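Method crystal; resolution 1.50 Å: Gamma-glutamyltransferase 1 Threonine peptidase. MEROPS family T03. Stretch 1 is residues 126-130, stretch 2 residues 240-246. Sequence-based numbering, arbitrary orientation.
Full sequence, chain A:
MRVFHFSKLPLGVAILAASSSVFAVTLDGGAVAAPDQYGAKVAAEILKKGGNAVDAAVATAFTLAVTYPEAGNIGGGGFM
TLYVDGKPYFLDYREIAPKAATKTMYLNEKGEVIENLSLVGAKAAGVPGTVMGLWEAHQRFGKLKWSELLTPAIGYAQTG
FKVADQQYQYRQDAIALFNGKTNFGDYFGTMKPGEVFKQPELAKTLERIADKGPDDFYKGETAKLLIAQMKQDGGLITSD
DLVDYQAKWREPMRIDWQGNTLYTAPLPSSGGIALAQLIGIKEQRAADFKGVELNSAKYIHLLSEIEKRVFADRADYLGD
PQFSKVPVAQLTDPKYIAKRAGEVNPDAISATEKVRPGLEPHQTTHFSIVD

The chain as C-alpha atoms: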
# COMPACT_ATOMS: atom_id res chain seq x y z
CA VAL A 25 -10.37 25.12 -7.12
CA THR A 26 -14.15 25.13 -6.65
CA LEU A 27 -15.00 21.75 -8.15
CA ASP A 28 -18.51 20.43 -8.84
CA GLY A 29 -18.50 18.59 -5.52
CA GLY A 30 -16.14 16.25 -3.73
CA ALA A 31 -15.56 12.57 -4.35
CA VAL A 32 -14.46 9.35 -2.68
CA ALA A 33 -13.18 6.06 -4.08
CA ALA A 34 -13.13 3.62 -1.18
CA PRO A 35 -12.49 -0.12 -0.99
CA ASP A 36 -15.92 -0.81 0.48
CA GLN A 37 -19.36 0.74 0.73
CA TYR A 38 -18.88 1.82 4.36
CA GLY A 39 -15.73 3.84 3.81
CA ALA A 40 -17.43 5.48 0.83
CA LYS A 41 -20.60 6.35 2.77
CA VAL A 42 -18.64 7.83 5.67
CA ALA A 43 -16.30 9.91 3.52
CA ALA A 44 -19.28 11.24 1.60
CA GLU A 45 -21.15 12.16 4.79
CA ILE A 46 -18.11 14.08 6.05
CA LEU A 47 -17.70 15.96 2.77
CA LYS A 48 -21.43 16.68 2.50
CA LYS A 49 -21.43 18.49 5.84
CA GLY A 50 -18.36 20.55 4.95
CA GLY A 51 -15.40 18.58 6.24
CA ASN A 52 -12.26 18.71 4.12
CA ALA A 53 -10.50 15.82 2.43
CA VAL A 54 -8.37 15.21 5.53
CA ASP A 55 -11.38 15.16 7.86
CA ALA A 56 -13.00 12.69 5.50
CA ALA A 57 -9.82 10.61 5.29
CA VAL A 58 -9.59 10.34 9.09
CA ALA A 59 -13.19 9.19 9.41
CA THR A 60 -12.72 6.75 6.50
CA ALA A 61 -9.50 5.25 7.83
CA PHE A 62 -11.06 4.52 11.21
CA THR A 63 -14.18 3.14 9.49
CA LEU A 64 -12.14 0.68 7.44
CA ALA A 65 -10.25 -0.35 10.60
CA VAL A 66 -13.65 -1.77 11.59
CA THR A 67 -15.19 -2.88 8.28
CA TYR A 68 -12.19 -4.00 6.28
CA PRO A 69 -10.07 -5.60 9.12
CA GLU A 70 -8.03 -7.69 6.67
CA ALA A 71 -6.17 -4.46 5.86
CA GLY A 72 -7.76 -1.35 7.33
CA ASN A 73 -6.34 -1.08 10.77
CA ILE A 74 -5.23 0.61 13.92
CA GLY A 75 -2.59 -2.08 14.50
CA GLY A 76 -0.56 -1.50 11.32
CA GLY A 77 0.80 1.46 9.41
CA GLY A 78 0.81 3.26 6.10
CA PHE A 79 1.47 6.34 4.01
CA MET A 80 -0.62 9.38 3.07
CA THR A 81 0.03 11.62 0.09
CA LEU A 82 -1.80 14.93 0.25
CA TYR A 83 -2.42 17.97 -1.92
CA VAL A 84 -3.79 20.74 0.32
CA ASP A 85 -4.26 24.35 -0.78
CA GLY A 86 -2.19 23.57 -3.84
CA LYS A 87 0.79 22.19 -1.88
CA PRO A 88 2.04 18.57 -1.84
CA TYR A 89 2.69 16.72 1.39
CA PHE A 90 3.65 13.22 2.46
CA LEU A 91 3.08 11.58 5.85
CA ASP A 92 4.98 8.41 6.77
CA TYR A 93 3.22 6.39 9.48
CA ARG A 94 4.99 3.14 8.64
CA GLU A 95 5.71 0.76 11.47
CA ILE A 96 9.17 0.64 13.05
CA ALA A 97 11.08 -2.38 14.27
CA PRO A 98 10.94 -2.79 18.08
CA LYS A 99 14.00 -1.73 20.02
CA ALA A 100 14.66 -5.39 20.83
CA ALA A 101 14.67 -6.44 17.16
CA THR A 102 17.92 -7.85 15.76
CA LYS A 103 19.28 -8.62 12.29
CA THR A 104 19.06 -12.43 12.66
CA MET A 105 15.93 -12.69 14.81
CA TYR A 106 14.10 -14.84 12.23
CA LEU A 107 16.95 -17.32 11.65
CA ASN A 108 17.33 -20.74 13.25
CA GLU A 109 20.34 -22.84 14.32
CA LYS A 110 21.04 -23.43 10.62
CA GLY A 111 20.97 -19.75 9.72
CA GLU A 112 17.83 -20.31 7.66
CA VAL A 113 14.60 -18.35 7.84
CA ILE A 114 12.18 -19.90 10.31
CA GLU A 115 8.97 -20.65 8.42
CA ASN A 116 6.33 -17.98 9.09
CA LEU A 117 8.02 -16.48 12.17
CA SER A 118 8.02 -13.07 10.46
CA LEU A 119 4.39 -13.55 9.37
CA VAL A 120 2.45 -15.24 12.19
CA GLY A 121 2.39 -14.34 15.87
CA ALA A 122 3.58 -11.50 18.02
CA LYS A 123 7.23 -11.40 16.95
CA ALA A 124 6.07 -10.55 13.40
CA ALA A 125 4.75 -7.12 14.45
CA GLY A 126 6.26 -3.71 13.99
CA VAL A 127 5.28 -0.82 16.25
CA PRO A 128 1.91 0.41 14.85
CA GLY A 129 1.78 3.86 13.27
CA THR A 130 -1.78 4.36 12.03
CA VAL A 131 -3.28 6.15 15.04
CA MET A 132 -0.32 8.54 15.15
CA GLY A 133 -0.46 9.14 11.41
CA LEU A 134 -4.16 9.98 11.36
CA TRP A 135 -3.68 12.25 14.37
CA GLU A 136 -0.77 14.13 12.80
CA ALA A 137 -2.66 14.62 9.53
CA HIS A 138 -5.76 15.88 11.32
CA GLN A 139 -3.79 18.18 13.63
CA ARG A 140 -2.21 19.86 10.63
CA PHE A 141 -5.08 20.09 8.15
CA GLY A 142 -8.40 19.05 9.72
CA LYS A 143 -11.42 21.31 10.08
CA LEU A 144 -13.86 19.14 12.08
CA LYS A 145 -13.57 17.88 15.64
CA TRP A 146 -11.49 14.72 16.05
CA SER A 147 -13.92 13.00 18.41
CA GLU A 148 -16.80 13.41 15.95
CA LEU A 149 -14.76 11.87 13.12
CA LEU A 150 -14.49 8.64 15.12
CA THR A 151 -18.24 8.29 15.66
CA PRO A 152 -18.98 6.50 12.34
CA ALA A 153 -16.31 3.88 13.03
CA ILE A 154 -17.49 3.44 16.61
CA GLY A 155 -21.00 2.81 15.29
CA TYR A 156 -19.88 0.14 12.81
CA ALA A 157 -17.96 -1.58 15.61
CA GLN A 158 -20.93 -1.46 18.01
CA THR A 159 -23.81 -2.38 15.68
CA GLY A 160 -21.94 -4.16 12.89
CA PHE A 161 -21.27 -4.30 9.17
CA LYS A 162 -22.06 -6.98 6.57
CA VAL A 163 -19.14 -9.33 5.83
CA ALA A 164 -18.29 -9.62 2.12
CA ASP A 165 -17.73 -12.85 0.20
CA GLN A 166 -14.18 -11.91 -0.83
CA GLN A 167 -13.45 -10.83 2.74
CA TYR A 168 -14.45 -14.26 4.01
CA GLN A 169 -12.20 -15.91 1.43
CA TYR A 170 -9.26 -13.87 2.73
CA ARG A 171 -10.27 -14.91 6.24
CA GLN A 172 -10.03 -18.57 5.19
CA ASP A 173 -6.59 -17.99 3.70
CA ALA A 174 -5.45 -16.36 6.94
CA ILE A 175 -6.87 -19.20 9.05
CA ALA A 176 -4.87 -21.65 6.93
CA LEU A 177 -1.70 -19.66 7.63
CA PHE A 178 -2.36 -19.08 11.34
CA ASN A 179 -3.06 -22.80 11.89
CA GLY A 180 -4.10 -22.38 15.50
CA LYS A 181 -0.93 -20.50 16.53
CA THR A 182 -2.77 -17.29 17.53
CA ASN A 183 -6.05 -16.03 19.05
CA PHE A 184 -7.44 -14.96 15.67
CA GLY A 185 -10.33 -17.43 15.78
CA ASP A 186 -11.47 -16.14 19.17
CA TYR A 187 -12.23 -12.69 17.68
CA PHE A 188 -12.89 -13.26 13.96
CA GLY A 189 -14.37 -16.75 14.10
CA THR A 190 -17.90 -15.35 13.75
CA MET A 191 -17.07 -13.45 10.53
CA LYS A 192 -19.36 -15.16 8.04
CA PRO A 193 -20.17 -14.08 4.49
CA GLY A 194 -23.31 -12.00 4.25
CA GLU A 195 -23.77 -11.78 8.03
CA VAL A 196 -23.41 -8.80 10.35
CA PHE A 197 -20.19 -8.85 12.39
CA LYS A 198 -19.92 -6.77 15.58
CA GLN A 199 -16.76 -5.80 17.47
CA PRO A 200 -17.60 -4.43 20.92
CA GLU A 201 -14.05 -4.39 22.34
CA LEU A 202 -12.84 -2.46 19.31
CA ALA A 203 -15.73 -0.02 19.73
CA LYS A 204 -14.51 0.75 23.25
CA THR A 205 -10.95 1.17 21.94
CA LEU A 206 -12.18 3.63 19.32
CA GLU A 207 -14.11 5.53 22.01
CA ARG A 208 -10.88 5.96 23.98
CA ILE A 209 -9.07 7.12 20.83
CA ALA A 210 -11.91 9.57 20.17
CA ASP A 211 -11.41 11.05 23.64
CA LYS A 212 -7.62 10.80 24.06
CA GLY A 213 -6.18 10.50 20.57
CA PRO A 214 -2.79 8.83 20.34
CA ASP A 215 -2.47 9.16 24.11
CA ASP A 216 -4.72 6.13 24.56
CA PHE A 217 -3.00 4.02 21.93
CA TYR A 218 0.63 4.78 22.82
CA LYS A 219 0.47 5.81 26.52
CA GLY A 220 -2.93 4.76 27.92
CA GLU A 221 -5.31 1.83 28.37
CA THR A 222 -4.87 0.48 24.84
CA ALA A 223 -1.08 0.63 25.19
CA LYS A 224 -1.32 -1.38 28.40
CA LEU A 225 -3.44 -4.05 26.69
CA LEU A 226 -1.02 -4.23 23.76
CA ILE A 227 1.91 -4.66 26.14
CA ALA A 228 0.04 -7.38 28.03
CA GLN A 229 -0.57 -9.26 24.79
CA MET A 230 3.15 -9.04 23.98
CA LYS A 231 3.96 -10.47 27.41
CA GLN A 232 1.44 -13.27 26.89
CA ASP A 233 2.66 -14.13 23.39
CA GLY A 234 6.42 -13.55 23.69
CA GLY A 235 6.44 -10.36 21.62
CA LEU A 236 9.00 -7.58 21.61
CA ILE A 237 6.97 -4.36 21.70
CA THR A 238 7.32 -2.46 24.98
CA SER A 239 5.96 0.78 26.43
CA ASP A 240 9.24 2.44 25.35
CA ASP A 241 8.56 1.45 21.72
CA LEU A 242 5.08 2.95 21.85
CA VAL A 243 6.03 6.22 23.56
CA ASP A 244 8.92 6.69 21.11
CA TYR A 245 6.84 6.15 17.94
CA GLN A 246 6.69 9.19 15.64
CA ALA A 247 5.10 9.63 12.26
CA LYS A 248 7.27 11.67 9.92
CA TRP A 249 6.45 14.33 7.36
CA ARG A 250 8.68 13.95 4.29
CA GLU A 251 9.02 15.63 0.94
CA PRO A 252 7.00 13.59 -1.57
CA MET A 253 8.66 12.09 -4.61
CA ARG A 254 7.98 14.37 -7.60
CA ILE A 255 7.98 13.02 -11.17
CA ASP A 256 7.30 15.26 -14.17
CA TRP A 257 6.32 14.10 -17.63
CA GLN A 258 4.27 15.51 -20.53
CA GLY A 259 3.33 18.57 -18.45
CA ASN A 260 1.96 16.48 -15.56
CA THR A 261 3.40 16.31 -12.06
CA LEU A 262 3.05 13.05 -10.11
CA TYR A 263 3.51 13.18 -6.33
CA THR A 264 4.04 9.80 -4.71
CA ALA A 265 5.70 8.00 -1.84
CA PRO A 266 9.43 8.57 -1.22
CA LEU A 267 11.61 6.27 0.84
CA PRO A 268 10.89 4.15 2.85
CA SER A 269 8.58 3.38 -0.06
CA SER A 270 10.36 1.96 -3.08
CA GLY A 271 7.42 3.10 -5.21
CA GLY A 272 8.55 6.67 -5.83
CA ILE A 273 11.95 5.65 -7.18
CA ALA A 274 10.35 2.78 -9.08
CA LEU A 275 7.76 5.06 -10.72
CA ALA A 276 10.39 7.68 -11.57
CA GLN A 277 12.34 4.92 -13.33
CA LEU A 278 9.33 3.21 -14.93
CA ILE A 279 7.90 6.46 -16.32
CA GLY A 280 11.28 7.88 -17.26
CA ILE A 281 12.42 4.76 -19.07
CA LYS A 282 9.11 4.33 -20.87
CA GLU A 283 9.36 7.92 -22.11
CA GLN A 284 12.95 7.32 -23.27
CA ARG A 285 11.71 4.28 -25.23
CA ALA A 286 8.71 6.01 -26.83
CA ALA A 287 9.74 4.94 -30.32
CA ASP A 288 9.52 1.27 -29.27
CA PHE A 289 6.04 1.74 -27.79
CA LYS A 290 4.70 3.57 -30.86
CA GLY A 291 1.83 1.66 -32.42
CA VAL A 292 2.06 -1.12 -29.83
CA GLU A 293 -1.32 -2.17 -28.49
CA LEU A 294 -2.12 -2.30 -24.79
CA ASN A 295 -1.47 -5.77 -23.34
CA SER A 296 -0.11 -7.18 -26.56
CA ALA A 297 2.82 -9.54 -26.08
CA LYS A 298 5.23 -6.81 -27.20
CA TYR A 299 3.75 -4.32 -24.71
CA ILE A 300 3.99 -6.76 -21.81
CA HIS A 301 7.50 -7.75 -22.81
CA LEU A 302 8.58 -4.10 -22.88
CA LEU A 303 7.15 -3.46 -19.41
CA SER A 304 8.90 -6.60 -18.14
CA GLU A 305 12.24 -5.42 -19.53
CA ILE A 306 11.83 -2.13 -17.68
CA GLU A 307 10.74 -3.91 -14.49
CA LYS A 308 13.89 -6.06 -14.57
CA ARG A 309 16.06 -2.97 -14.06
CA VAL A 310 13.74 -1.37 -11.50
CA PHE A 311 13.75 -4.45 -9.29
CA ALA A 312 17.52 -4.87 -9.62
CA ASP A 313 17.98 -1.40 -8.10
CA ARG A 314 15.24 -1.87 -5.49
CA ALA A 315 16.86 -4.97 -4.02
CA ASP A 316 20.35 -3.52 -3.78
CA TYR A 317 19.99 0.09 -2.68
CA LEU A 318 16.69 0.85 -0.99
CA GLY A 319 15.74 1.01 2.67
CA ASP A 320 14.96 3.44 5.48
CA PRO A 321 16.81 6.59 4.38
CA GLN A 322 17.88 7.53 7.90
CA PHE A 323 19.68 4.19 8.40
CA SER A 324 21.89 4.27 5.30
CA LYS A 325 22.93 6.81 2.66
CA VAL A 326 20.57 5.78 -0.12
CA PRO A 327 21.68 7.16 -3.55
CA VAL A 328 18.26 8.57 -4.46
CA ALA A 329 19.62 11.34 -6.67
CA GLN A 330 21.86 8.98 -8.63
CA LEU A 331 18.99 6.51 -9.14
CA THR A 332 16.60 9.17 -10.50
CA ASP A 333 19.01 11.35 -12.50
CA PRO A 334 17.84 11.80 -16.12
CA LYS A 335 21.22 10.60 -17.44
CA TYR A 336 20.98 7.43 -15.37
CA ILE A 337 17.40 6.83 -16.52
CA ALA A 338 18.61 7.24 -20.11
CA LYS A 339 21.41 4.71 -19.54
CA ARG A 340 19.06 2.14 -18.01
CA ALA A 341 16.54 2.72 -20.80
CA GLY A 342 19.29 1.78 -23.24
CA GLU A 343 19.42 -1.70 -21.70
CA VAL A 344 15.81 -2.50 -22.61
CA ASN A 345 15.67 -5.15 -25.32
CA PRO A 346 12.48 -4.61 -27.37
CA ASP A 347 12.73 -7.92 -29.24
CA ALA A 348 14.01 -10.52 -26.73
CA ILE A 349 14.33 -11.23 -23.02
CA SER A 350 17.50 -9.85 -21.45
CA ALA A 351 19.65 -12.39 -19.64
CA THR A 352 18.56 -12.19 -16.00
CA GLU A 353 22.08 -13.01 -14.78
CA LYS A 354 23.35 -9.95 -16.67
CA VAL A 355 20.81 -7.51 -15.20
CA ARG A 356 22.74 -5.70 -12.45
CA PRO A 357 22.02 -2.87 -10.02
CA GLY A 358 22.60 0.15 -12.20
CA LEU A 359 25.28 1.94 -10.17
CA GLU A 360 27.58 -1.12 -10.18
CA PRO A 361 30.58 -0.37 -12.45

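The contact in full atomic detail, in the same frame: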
# COMPACT_ATOMS: atom_id res chain seq x y z
N GLY A 126 5.63 -4.99 13.74
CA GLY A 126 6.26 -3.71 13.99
C GLY A 126 5.40 -2.83 14.88
O GLY A 126 4.22 -3.11 15.11
N VAL A 127 6.00 -1.76 15.39
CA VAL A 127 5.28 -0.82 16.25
C VAL A 127 4.23 -0.10 15.41
O VAL A 127 4.60 0.54 14.40
CB VAL A 127 6.24 0.18 16.90
CG1 VAL A 127 5.45 1.12 17.78
CG2 VAL A 127 7.35 -0.55 17.69
N PRO A 128 2.94 -0.16 15.75
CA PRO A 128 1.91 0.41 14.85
C PRO A 128 2.00 1.93 14.75
O PRO A 128 2.21 2.62 15.74
CB PRO A 128 0.59 -0.00 15.51
CG PRO A 128 0.91 -1.25 16.30
CD PRO A 128 2.32 -0.99 16.82
N GLY A 129 1.74 2.43 13.53
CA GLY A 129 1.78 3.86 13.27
C GLY A 129 0.46 4.53 12.94
O GLY A 129 0.37 5.75 12.97
N THR A 130 -0.58 3.76 12.62
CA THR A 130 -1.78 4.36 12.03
C THR A 130 -2.42 5.43 12.91
O THR A 130 -2.75 6.52 12.42
CB THR A 130 -2.76 3.26 11.66
OG1 THR A 130 -2.14 2.47 10.65
CG2 THR A 130 -4.03 3.86 11.13
N ASP A 240 8.25 1.54 25.94
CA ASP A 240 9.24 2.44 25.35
C ASP A 240 9.05 2.56 23.84
O ASP A 240 9.18 3.65 23.27
CB ASP A 240 10.66 1.94 25.64
CG ASP A 240 11.15 2.29 27.02
OD1 ASP A 240 10.32 2.61 27.91
OD2 ASP A 240 12.38 2.25 27.23
N ASP A 241 8.78 1.43 23.16
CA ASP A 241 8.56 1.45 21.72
C ASP A 241 7.38 2.33 21.38
O ASP A 241 7.44 3.14 20.44
CB ASP A 241 8.27 0.02 21.26
CG ASP A 241 9.50 -0.85 21.26
OD1 ASP A 241 10.44 -0.57 20.49
OD2 ASP A 241 9.54 -1.81 22.05
N LEU A 242 6.29 2.19 22.14
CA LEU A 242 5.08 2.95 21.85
C LEU A 242 5.28 4.44 22.12
O LEU A 242 4.89 5.27 21.30
CB LEU A 242 3.92 2.39 22.67
CG LEU A 242 3.50 0.97 22.28
CD1 LEU A 242 2.54 0.43 23.33
CD2 LEU A 242 2.86 0.94 20.90
N VAL A 243 5.88 4.80 23.26
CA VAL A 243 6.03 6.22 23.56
C VAL A 243 7.01 6.88 22.60
O VAL A 243 6.92 8.08 22.36
CB VAL A 243 6.41 6.48 25.04
CG1 VAL A 243 5.36 5.90 25.97
CG2 VAL A 243 7.79 5.95 25.32
N ASP A 244 7.94 6.12 22.03
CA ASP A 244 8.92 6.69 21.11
C ASP A 244 8.43 6.77 19.67
O ASP A 244 9.11 7.41 18.85
CB ASP A 244 10.25 5.93 21.19
CG ASP A 244 11.01 6.19 22.48
OD1 ASP A 244 10.55 7.02 23.29
OD2 ASP A 244 12.07 5.57 22.70
N TYR A 245 7.29 6.15 19.33
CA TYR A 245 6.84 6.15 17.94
C TYR A 245 6.53 7.58 17.47
O TYR A 245 5.83 8.33 18.14
CB TYR A 245 5.60 5.27 17.74
CG TYR A 245 5.31 5.23 16.25
CD1 TYR A 245 6.02 4.39 15.41
CD2 TYR A 245 4.43 6.14 15.67
CE1 TYR A 245 5.81 4.42 14.03
CE2 TYR A 245 4.24 6.18 14.31
CZ TYR A 245 4.93 5.32 13.51
OH TYR A 245 4.74 5.39 12.13
N GLN A 246 7.02 7.92 16.27
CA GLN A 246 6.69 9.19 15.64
C GLN A 246 6.37 8.94 14.17
O GLN A 246 7.10 8.23 13.49
CB GLN A 246 7.86 10.17 15.75
CG GLN A 246 8.13 10.61 17.17

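Two segments far apart in sequence meet here without sharing a strand or a helix pair; no two touching residues are closer than 114 positions. Residues 126-130 run in an extended, irregular path through Val 127 and Pro 128, both with phi near -70° and psi well above 100°, before Gly 129 turns the chain at phi/psi -113/-15. The other segment carries the end of a helix that begins earlier in the chain and continues as loop. Asp 244 N donates to Asp 240 O at 3.0 Å, a helical bond, and Tyr 245 N reaches back to Leu 242 O at 3.2 Å. The backbones stay well apart: Val 127 CA lies 6.8 Å from Leu 242 CA, and Gly 129 CA lies 7.3 Å from Tyr 245 CA. No hydrogen bond crosses between the stretches, and the 272 Å² they bury rests on van der Waals packing, mostly apolar.

Val 127 is the main contributor from its side, with 88 Å² covered. Its CA-to-CB bond points toward the helical segment, and the t rotamer spreads its two methyl groups over different neighbours. Val 127 CG2 comes within 3.7 Å of Asp 241 CB, touching the aliphatic base of an acidic residue; both carboxylate oxygens of Asp 241 are hydrogen-bonded outside this contact. Val 127 CG1 packs 4.1 Å from Leu 242 CD2 and also 4.1 Å from Tyr 245 CD1. Leu 242 starts out sideways, but its side chain brings its end nearer to the valine.

Tyr 245 is the counterpart on the other side, burying 69 Å². Its CA-to-CB bond points toward the first stretch, and its ring is within 4.1 Å of atoms of Val 127, Pro 128 and Gly 129. The CA-to-CB bond of Pro 128 points away, and its carbonyl makes the contact: Pro 128 O sits over one face of the ring, 4.1 Å from Tyr 245 CG. Gly 129 CA approaches Tyr 245 CZ at 3.5 Å, obliquely to the ring. The glycine matters sterically, because an ideal CB placed on Gly 129 would fall 2.4 Å from Tyr 245 OH, a clash. The phenolic oxygen is hydrogen-bonded elsewhere in the structure, so the ring can pack against the backbone without leaving its polar end unpaired.

The rule to read from this contact is economical: one branched side chain meets Asp 241 and Leu 242 of the helix and the tyrosine after it, and one aromatic ring packs against a backbone whose glycine leaves room for it.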